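Putative diflavin flavoprotein A 3 (Synechocystis sp., PDB 6H0C) probably passes electrons from NADH to oxygen, reducing it to water, this chain being its flavodiiron core without the flavin reductase domain. Local coordinates at residues Q251-A265 with I280-E293. Residues are numbered along the deposited sequence; the frame is centred on the assembly and turned at random.
Sequences QQAQALNVALIYASA and ITKAGVAVTAINAE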
ATOM      1  N   GLN A 251      12.086 -11.574  -7.880  1.00 34.27           N
ATOM      2  CA  GLN A 251      11.417 -11.918  -6.631  1.00 28.51           C
ATOM      3  C   GLN A 251      10.788 -13.305  -6.719  1.00 34.88           C
ATOM      4  O   GLN A 251      10.965 -14.137  -5.833  1.00 37.93           O
ATOM      5  CB  GLN A 251      10.351 -10.879  -6.272  1.00 25.02           C
ATOM      6  CG  GLN A 251      10.919  -9.554  -5.749  1.00 26.06           C
ATOM      7  CD  GLN A 251      11.799  -9.731  -4.521  1.00 32.41           C
ATOM      8  OE1 GLN A 251      11.440 -10.430  -3.578  1.00 36.70           O
ATOM      9  NE2 GLN A 251      12.966  -9.106  -4.536  1.00 34.36           N
ATOM     10  N   GLN A 252      10.057 -13.560  -7.791  1.00 36.83           N
ATOM     11  CA  GLN A 252       9.329 -14.814  -7.897  1.00 36.26           C
ATOM     12  C   GLN A 252      10.270 -15.964  -8.233  1.00 38.88           C
ATOM     13  O   GLN A 252       9.903 -17.130  -8.143  1.00 44.40           O
ATOM     14  CB  GLN A 252       8.213 -14.678  -8.928  1.00 34.26           C
ATOM     15  CG  GLN A 252       7.172 -13.659  -8.479  1.00 43.26           C
ATOM     16  CD  GLN A 252       6.100 -13.391  -9.515  1.00 52.68           C
ATOM     17  OE1 GLN A 252       6.321 -12.665 -10.485  1.00 59.61           O
ATOM     18  NE2 GLN A 252       4.925 -13.966  -9.305  1.00 46.79           N
ATOM     19  N   ALA A 253      11.503 -15.628  -8.585  1.00 36.29           N
ATOM     20  CA  ALA A 253      12.483 -16.629  -8.978  1.00 38.11           C
ATOM     21  C   ALA A 253      13.322 -17.122  -7.806  1.00 43.16           C
ATOM     22  O   ALA A 253      14.069 -18.091  -7.940  1.00 47.10           O
ATOM     23  CB  ALA A 253      13.396 -16.074 -10.068  1.00 36.36           C
ATOM     24  N   GLN A 254      13.215 -16.464  -6.658  1.00 37.43           N
ATOM     25  CA  GLN A 254      14.049 -16.837  -5.521  1.00 38.10           C
ATOM     26  C   GLN A 254      13.672 -18.219  -4.974  1.00 41.17           C
ATOM     27  O   GLN A 254      12.507 -18.622  -5.008  1.00 41.07           O
ATOM     28  CB  GLN A 254      13.956 -15.759  -4.451  1.00 40.66           C
ATOM     29  CG  GLN A 254      14.384 -14.424  -5.021  1.00 47.65           C
ATOM     30  CD  GLN A 254      14.428 -13.315  -4.010  1.00 52.68           C
ATOM     31  OE1 GLN A 254      15.502 -12.835  -3.660  1.00 51.56           O
ATOM     32  NE2 GLN A 254      13.260 -12.877  -3.553  1.00 58.71           N
ATOM     33  N   ALA A 255      14.674 -18.949  -4.496  1.00 40.44           N
ATOM     34  CA  ALA A 255      14.503 -20.358  -4.141  1.00 37.72           C
ATOM     35  C   ALA A 255      13.592 -20.548  -2.940  1.00 42.70           C
ATOM     36  O   ALA A 255      12.841 -21.522  -2.863  1.00 43.61           O
ATOM     37  CB  ALA A 255      15.855 -20.998  -3.868  1.00 30.44           C
ATOM     38  N   LEU A 256      13.671 -19.619  -1.995  1.00 36.60           N
ATOM     39  CA  LEU A 256      12.920 -19.745  -0.763  1.00 30.60           C
ATOM     40  C   LEU A 256      11.853 -18.663  -0.668  1.00 33.28           C
ATOM     41  O   LEU A 256      12.011 -17.564  -1.210  1.00 28.18           O
ATOM     42  CB  LEU A 256      13.868 -19.690   0.431  1.00 29.59           C
ATOM     43  CG  LEU A 256      14.795 -20.911   0.540  1.00 36.50           C
ATOM     44  CD1 LEU A 256      15.792 -20.751   1.681  1.00 35.15           C
ATOM     45  CD2 LEU A 256      14.002 -22.220   0.710  1.00 32.95           C
ATOM     46  N   ASN A 257      10.758 -18.988   0.011  1.00 31.98           N
ATOM     47  CA  ASN A 257       9.648 -18.059   0.163  1.00 29.74           C
ATOM     48  C   ASN A 257       9.072 -18.100   1.578  1.00 31.35           C
ATOM     49  O   ASN A 257       8.981 -19.167   2.196  1.00 30.47           O
ATOM     50  CB  ASN A 257       8.555 -18.368  -0.860  1.00 29.18           C
ATOM     51  CG  ASN A 257       7.287 -17.572  -0.620  1.00 33.75           C
ATOM     52  OD1 ASN A 257       6.533 -17.867   0.307  1.00 36.40           O
ATOM     53  ND2 ASN A 257       7.034 -16.568  -1.464  1.00 31.09           N
ATOM     54  N   VAL A 258       8.681 -16.936   2.088  1.00 24.98           N
ATOM     55  CA  VAL A 258       8.045 -16.858   3.396  1.00 26.67           C
ATOM     56  C   VAL A 258       6.627 -16.341   3.250  1.00 26.21           C
ATOM     57  O   VAL A 258       6.406 -15.324   2.597  1.00 25.28           O
ATOM     58  CB  VAL A 258       8.811 -15.934   4.368  1.00 28.70           C
ATOM     59  CG1 VAL A 258       7.997 -15.711   5.650  1.00 27.44           C
ATOM     60  CG2 VAL A 258      10.193 -16.502   4.679  1.00 26.28           C
ATOM     61  N   ALA A 259       5.673 -17.048   3.852  1.00 26.14           N
ATOM     62  CA  ALA A 259       4.292 -16.578   3.940  1.00 24.08           C
ATOM     63  C   ALA A 259       4.160 -15.687   5.169  1.00 28.59           C
ATOM     64  O   ALA A 259       4.364 -16.134   6.297  1.00 29.92           O
ATOM     65  CB  ALA A 259       3.327 -17.744   4.011  1.00 21.37           C
ATOM     66  N   LEU A 260       3.845 -14.417   4.945  1.00 27.98           N
ATOM     67  CA  LEU A 260       3.781 -13.445   6.023  1.00 22.97           C
ATOM     68  C   LEU A 260       2.345 -13.014   6.186  1.00 26.67           C
ATOM     69  O   LEU A 260       1.832 -12.207   5.410  1.00 26.70           O
ATOM     70  CB  LEU A 260       4.683 -12.244   5.728  1.00 23.79           C
ATOM     71  CG  LEU A 260       4.565 -10.999   6.609  1.00 30.58           C
ATOM     72  CD1 LEU A 260       4.900 -11.329   8.039  1.00 31.48           C
ATOM     73  CD2 LEU A 260       5.496  -9.906   6.088  1.00 34.73           C
ATOM     74  N   ILE A 261       1.696 -13.581   7.193  1.00 24.78           N
ATOM     75  CA  ILE A 261       0.282 -13.352   7.438  1.00 25.48           C
ATOM     76  C   ILE A 261       0.101 -12.287   8.516  1.00 27.76           C
ATOM     77  O   ILE A 261       0.490 -12.509   9.666  1.00 27.89           O
ATOM     78  CB  ILE A 261      -0.406 -14.666   7.874  1.00 23.47           C
ATOM     79  CG1 ILE A 261      -0.235 -15.726   6.779  1.00 24.07           C
ATOM     80  CG2 ILE A 261      -1.863 -14.414   8.225  1.00 27.17           C
ATOM     81  CD1 ILE A 261      -0.566 -17.138   7.209  1.00 34.47           C
ATOM     82  N   TYR A 262      -0.458 -11.131   8.162  1.00 20.08           N
ATOM     83  CA  TYR A 262      -0.743 -10.124   9.186  1.00 21.78           C
ATOM     84  C   TYR A 262      -2.218  -9.722   9.198  1.00 26.85           C
ATOM     85  O   TYR A 262      -2.939  -9.941   8.226  1.00 26.96           O
ATOM     86  CB  TYR A 262       0.158  -8.898   9.013  1.00 22.70           C
ATOM     87  CG  TYR A 262       0.153  -8.254   7.646  1.00 27.43           C
ATOM     88  CD1 TYR A 262      -0.799  -7.313   7.307  1.00 31.51           C
ATOM     89  CD2 TYR A 262       1.130  -8.566   6.703  1.00 29.20           C
ATOM     90  CE1 TYR A 262      -0.796  -6.713   6.057  1.00 35.70           C
ATOM     91  CE2 TYR A 262       1.145  -7.967   5.460  1.00 30.58           C
ATOM     92  CZ  TYR A 262       0.180  -7.037   5.140  1.00 35.73           C
ATOM     93  OH  TYR A 262       0.183  -6.429   3.898  1.00 38.22           O
ATOM     94  N   ALA A 263      -2.664  -9.145  10.309  1.00 25.61           N
ATOM     95  CA  ALA A 263      -4.094  -9.014  10.577  1.00 24.81           C
ATOM     96  C   ALA A 263      -4.830  -8.071   9.621  1.00 27.95           C
ATOM     97  O   ALA A 263      -5.926  -8.392   9.158  1.00 27.65           O
ATOM     98  CB  ALA A 263      -4.305  -8.562  12.007  1.00 28.94           C
ATOM     99  N   SER A 264      -4.243  -6.910   9.337  1.00 23.57           N
ATOM    100  CA  SER A 264      -4.867  -5.950   8.426  1.00 27.19           C
ATOM    101  C   SER A 264      -3.850  -4.978   7.825  1.00 29.06           C
ATOM    102  O   SER A 264      -2.687  -4.928   8.251  1.00 27.55           O
ATOM    103  CB  SER A 264      -5.965  -5.171   9.146  1.00 28.78           C
ATOM    104  OG  SER A 264      -5.387  -4.253  10.052  1.00 31.53           O
ATOM    105  N   ALA A 265      -4.306  -4.196   6.847  1.00 26.63           N
ATOM    106  CA  ALA A 265      -3.419  -3.399   5.996  1.00 28.02           C
ATOM    107  C   ALA A 265      -2.813  -2.190   6.692  1.00 29.21           C
ATOM    108  O   ALA A 265      -1.722  -1.753   6.349  1.00 31.15           O
ATOM    109  CB  ALA A 265      -4.173  -2.935   4.748  1.00 27.40           C
ATOM    110  N   ILE A 280      13.510  -9.762   5.262  1.00 28.24           N
ATOM    111  CA  ILE A 280      13.529 -11.045   4.563  1.00 26.45           C
ATOM    112  C   ILE A 280      13.929 -10.879   3.099  1.00 29.04           C
ATOM    113  O   ILE A 280      14.832 -11.577   2.619  1.00 30.35           O
ATOM    114  CB  ILE A 280      12.158 -11.754   4.633  1.00 24.98           C
ATOM    115  CG1 ILE A 280      11.838 -12.157   6.072  1.00 25.53           C
ATOM    116  CG2 ILE A 280      12.132 -12.997   3.752  1.00 21.05           C
ATOM    117  CD1 ILE A 280      10.432 -12.727   6.246  1.00 24.56           C
ATOM    118  N   THR A 281      13.266  -9.966   2.390  1.00 24.99           N
ATOM    119  CA  THR A 281      13.502  -9.819   0.955  1.00 29.67           C
ATOM    120  C   THR A 281      14.900  -9.268   0.656  1.00 36.37           C
ATOM    121  O   THR A 281      15.514  -9.626  -0.357  1.00 33.56           O
ATOM    122  CB  THR A 281      12.455  -8.901   0.279  1.00 27.18           C
ATOM    123  OG1 THR A 281      12.494  -7.597   0.873  1.00 26.83           O
ATOM    124  CG2 THR A 281      11.053  -9.487   0.406  1.00 22.59           C
ATOM    125  N   LYS A 282      15.422  -8.405   1.521  1.00 30.54           N
ATOM    126  CA  LYS A 282      16.748  -7.875   1.246  1.00 34.79           C
ATOM    127  C   LYS A 282      17.783  -8.986   1.424  1.00 34.93           C
ATOM    128  O   LYS A 282      18.900  -8.890   0.926  1.00 36.42           O
ATOM    129  CB  LYS A 282      17.071  -6.667   2.132  1.00 33.94           C
ATOM    130  CG  LYS A 282      17.535  -6.986   3.538  1.00 44.47           C
ATOM    131  CD  LYS A 282      17.911  -5.695   4.248  1.00 54.47           C
ATOM    132  CE  LYS A 282      18.415  -5.940   5.656  1.00 61.18           C
ATOM    133  NZ  LYS A 282      18.588  -4.655   6.392  1.00 62.24           N
ATOM    134  N   ALA A 283      17.398 -10.052   2.116  1.00 30.03           N
ATOM    135  CA  ALA A 283      18.311 -11.155   2.362  1.00 29.71           C
ATOM    136  C   ALA A 283      18.159 -12.210   1.272  1.00 31.90           C
ATOM    137  O   ALA A 283      18.659 -13.321   1.401  1.00 33.80           O
ATOM    138  CB  ALA A 283      18.067 -11.761   3.753  1.00 28.75           C
ATOM    139  N   GLY A 284      17.454 -11.863   0.199  1.00 29.89           N
ATOM    140  CA  GLY A 284      17.349 -12.754  -0.947  1.00 31.74           C
ATOM    141  C   GLY A 284      16.320 -13.864  -0.814  1.00 31.93           C
ATOM    142  O   GLY A 284      16.369 -14.860  -1.536  1.00 29.70           O
ATOM    143  N   VAL A 285      15.382 -13.696   0.111  1.00 33.29           N
ATOM    144  CA  VAL A 285      14.274 -14.635   0.264  1.00 32.52           C
ATOM    145  C   VAL A 285      12.973 -13.910  -0.087  1.00 30.11           C
ATOM    146  O   VAL A 285      12.769 -12.764   0.326  1.00 27.34           O
ATOM    147  CB  VAL A 285      14.220 -15.213   1.698  1.00 26.76           C
ATOM    148  CG1 VAL A 285      12.946 -16.023   1.929  1.00 23.15           C
ATOM    149  CG2 VAL A 285      15.462 -16.062   1.962  1.00 27.31           C
ATOM    150  N   ALA A 286      12.116 -14.566  -0.869  1.00 24.46           N
ATOM    151  CA  ALA A 286      10.846 -13.981  -1.303  1.00 24.26           C
ATOM    152  C   ALA A 286       9.833 -13.926  -0.160  1.00 28.73           C
ATOM    153  O   ALA A 286       9.857 -14.769   0.745  1.00 27.61           O
ATOM    154  CB  ALA A 286      10.264 -14.774  -2.480  1.00 24.78           C
ATOM    155  N   VAL A 287       8.943 -12.937  -0.210  1.00 24.36           N
ATOM    156  CA  VAL A 287       7.846 -12.836   0.746  1.00 22.47           C
ATOM    157  C   VAL A 287       6.512 -12.742   0.021  1.00 25.12           C
ATOM    158  O   VAL A 287       6.353 -11.951  -0.907  1.00 26.88           O
ATOM    159  CB  VAL A 287       7.982 -11.609   1.676  1.00 24.08           C
ATOM    160  CG1 VAL A 287       6.737 -11.463   2.559  1.00 21.73           C
ATOM    161  CG2 VAL A 287       9.248 -11.708   2.529  1.00 24.95           C
ATOM    162  N   THR A 288       5.569 -13.578   0.446  1.00 24.41           N
ATOM    163  CA  THR A 288       4.186 -13.491   0.018  1.00 22.76           C
ATOM    164  C   THR A 288       3.388 -12.960   1.197  1.00 24.24           C
ATOM    165  O   THR A 288       3.055 -13.689   2.130  1.00 22.52           O
ATOM    166  CB  THR A 288       3.630 -14.853  -0.435  1.00 27.11           C
ATOM    167  OG1 THR A 288       4.288 -15.258  -1.640  1.00 28.98           O
ATOM    168  CG2 THR A 288       2.131 -14.764  -0.689  1.00 24.05           C
ATOM    169  N   ALA A 289       3.120 -11.666   1.171  1.00 24.08           N
ATOM    170  CA  ALA A 289       2.303 -11.055   2.196  1.00 21.09           C
ATOM    171  C   ALA A 289       0.854 -11.533   2.078  1.00 25.84           C
ATOM    172  O   ALA A 289       0.324 -11.691   0.980  1.00 23.54           O
ATOM    173  CB  ALA A 289       2.378  -9.542   2.091  1.00 21.21           C
ATOM    174  N   ILE A 290       0.224 -11.765   3.221  1.00 22.67           N
ATOM    175  CA  ILE A 290      -1.182 -12.123   3.282  1.00 21.92           C
ATOM    176  C   ILE A 290      -1.891 -11.213   4.279  1.00 24.88           C
ATOM    177  O   ILE A 290      -1.526 -11.166   5.463  1.00 22.37           O
ATOM    178  CB  ILE A 290      -1.378 -13.579   3.711  1.00 23.56           C
ATOM    179  CG1 ILE A 290      -0.715 -14.526   2.712  1.00 26.72           C
ATOM    180  CG2 ILE A 290      -2.863 -13.879   3.898  1.00 24.36           C
ATOM    181  CD1 ILE A 290      -1.498 -14.703   1.450  1.00 38.51           C
ATOM    182  N   ASN A 291      -2.881 -10.474   3.789  1.00 23.34           N
ATOM    183  CA  ASN A 291      -3.756  -9.674   4.635  1.00 23.37           C
ATOM    184  C   ASN A 291      -4.901 -10.578   5.089  1.00 24.93           C
ATOM    185  O   ASN A 291      -5.783 -10.917   4.299  1.00 22.85           O
ATOM    186  CB  ASN A 291      -4.261  -8.444   3.863  1.00 25.21           C
ATOM    187  CG  ASN A 291      -5.183  -7.550   4.684  1.00 25.91           C
ATOM    188  OD1 ASN A 291      -5.775  -7.979   5.670  1.00 29.14           O
ATOM    189  ND2 ASN A 291      -5.324  -6.300   4.256  1.00 25.40           N
ATOM    190  N   ALA A 292      -4.863 -10.992   6.354  1.00 23.28           N
ATOM    191  CA  ALA A 292      -5.838 -11.945   6.877  1.00 24.42           C
ATOM    192  C   ALA A 292      -7.262 -11.414   6.729  1.00 25.59           C
ATOM    193  O   ALA A 292      -8.207 -12.167   6.487  1.00 25.29           O
ATOM    194  CB  ALA A 292      -5.535 -12.257   8.337  1.00 23.81           C
ATOM    195  N   GLU A 293      -7.401 -10.103   6.857  1.00 23.51           N
ATOM    196  CA  GLU A 293      -8.704  -9.456   6.806  1.00 28.47           C
ATOM    197  C   GLU A 293      -9.373  -9.589   5.439  1.00 30.48           C
ATOM    198  O   GLU A 293     -10.586  -9.728   5.350  1.00 30.82           O
ATOM    199  CB  GLU A 293      -8.540  -7.982   7.159  1.00 32.71           C
ATOM    200  CG  GLU A 293      -9.763  -7.323   7.699  1.00 43.87           C
ATOM    201  CD  GLU A 293      -9.449  -5.954   8.244  1.00 46.90           C
ATOM    202  OE1 GLU A 293      -8.931  -5.118   7.479  1.00 40.22           O
ATOM    203  OE2 GLU A 293      -9.698  -5.718   9.443  1.00 57.85           O
TER
HETATM  204  O   HOH W   1       8.924 -11.425  -2.754  1.00 24.34           O
HETATM  205  O   HOH W   2      14.939  -9.628  -2.800  1.00 56.79           O
HETATM  206  O   HOH W   3      15.707 -17.749  -1.921  1.00 37.98           O
HETATM  207  O   HOH W   4      -6.908  -4.528   5.695  1.00 25.46           O
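Asn257 ND2 donates to Thr288 OG1 over 3.0 Å, with the hydroxyl oxygen close to the amide plane. With CG anti to the backbone N (chi1 171°), the amide of Asn257 leans across to strand 286-291. Lys306 NZ also bonds Thr288 OG1, so two nitrogens meet at this oxygen. The parallel strands 257-262 and 286-291 are joined by a ladder of backbone hydrogen bonds. Val258 N donates to Ala286 O and Val258 O accepts from Thr288 N; the pattern recurs at every second residue, at Leu260 and at Tyr262. Leu260 N comes to Thr288 O from above the carbonyl plane, whereas Tyr262 N lies nearly on the C=O line of Ile290. Ile280 CD1 meets Val258 CG1 at 3.9 Å, the two side chains crossing at about a right angle, and Val285 CG1 touches Val258 CG2. Further along, Leu260 CB packs on Val287 CG1. On the Asn257 face, Ile261 and Ile290 run side by side, CG1 against CB. With chi1 at 54°, the Tyr262 ring turns back over the neighbouring strand. Ile290 O sits 3.9 Å above one ring face, toward the rim, and Ala289 CB touches CE2.

The two strands and helix 268-281 form the first right-handed beta-alpha-beta crossover of the flavodoxin-like domain. Strand 286-291 is an edge of its five-stranded parallel sheet; strand 257-262 is next to it and pairs with strand 309-313 beyond. Helix 382-404 covers Val258 through Leu399.

Waters join the segments at both ends. One bridges Gln251 NE2 and Thr281 O. Another accepts from Asn291 ND2 at 2.8 Å and from Ala265 N, and donates to Glu293 OE1. Asn291 ND2 also bonds Pro152 O, of the zinc metallo-hydrolase region, so this end of the strand touches the other part of the core.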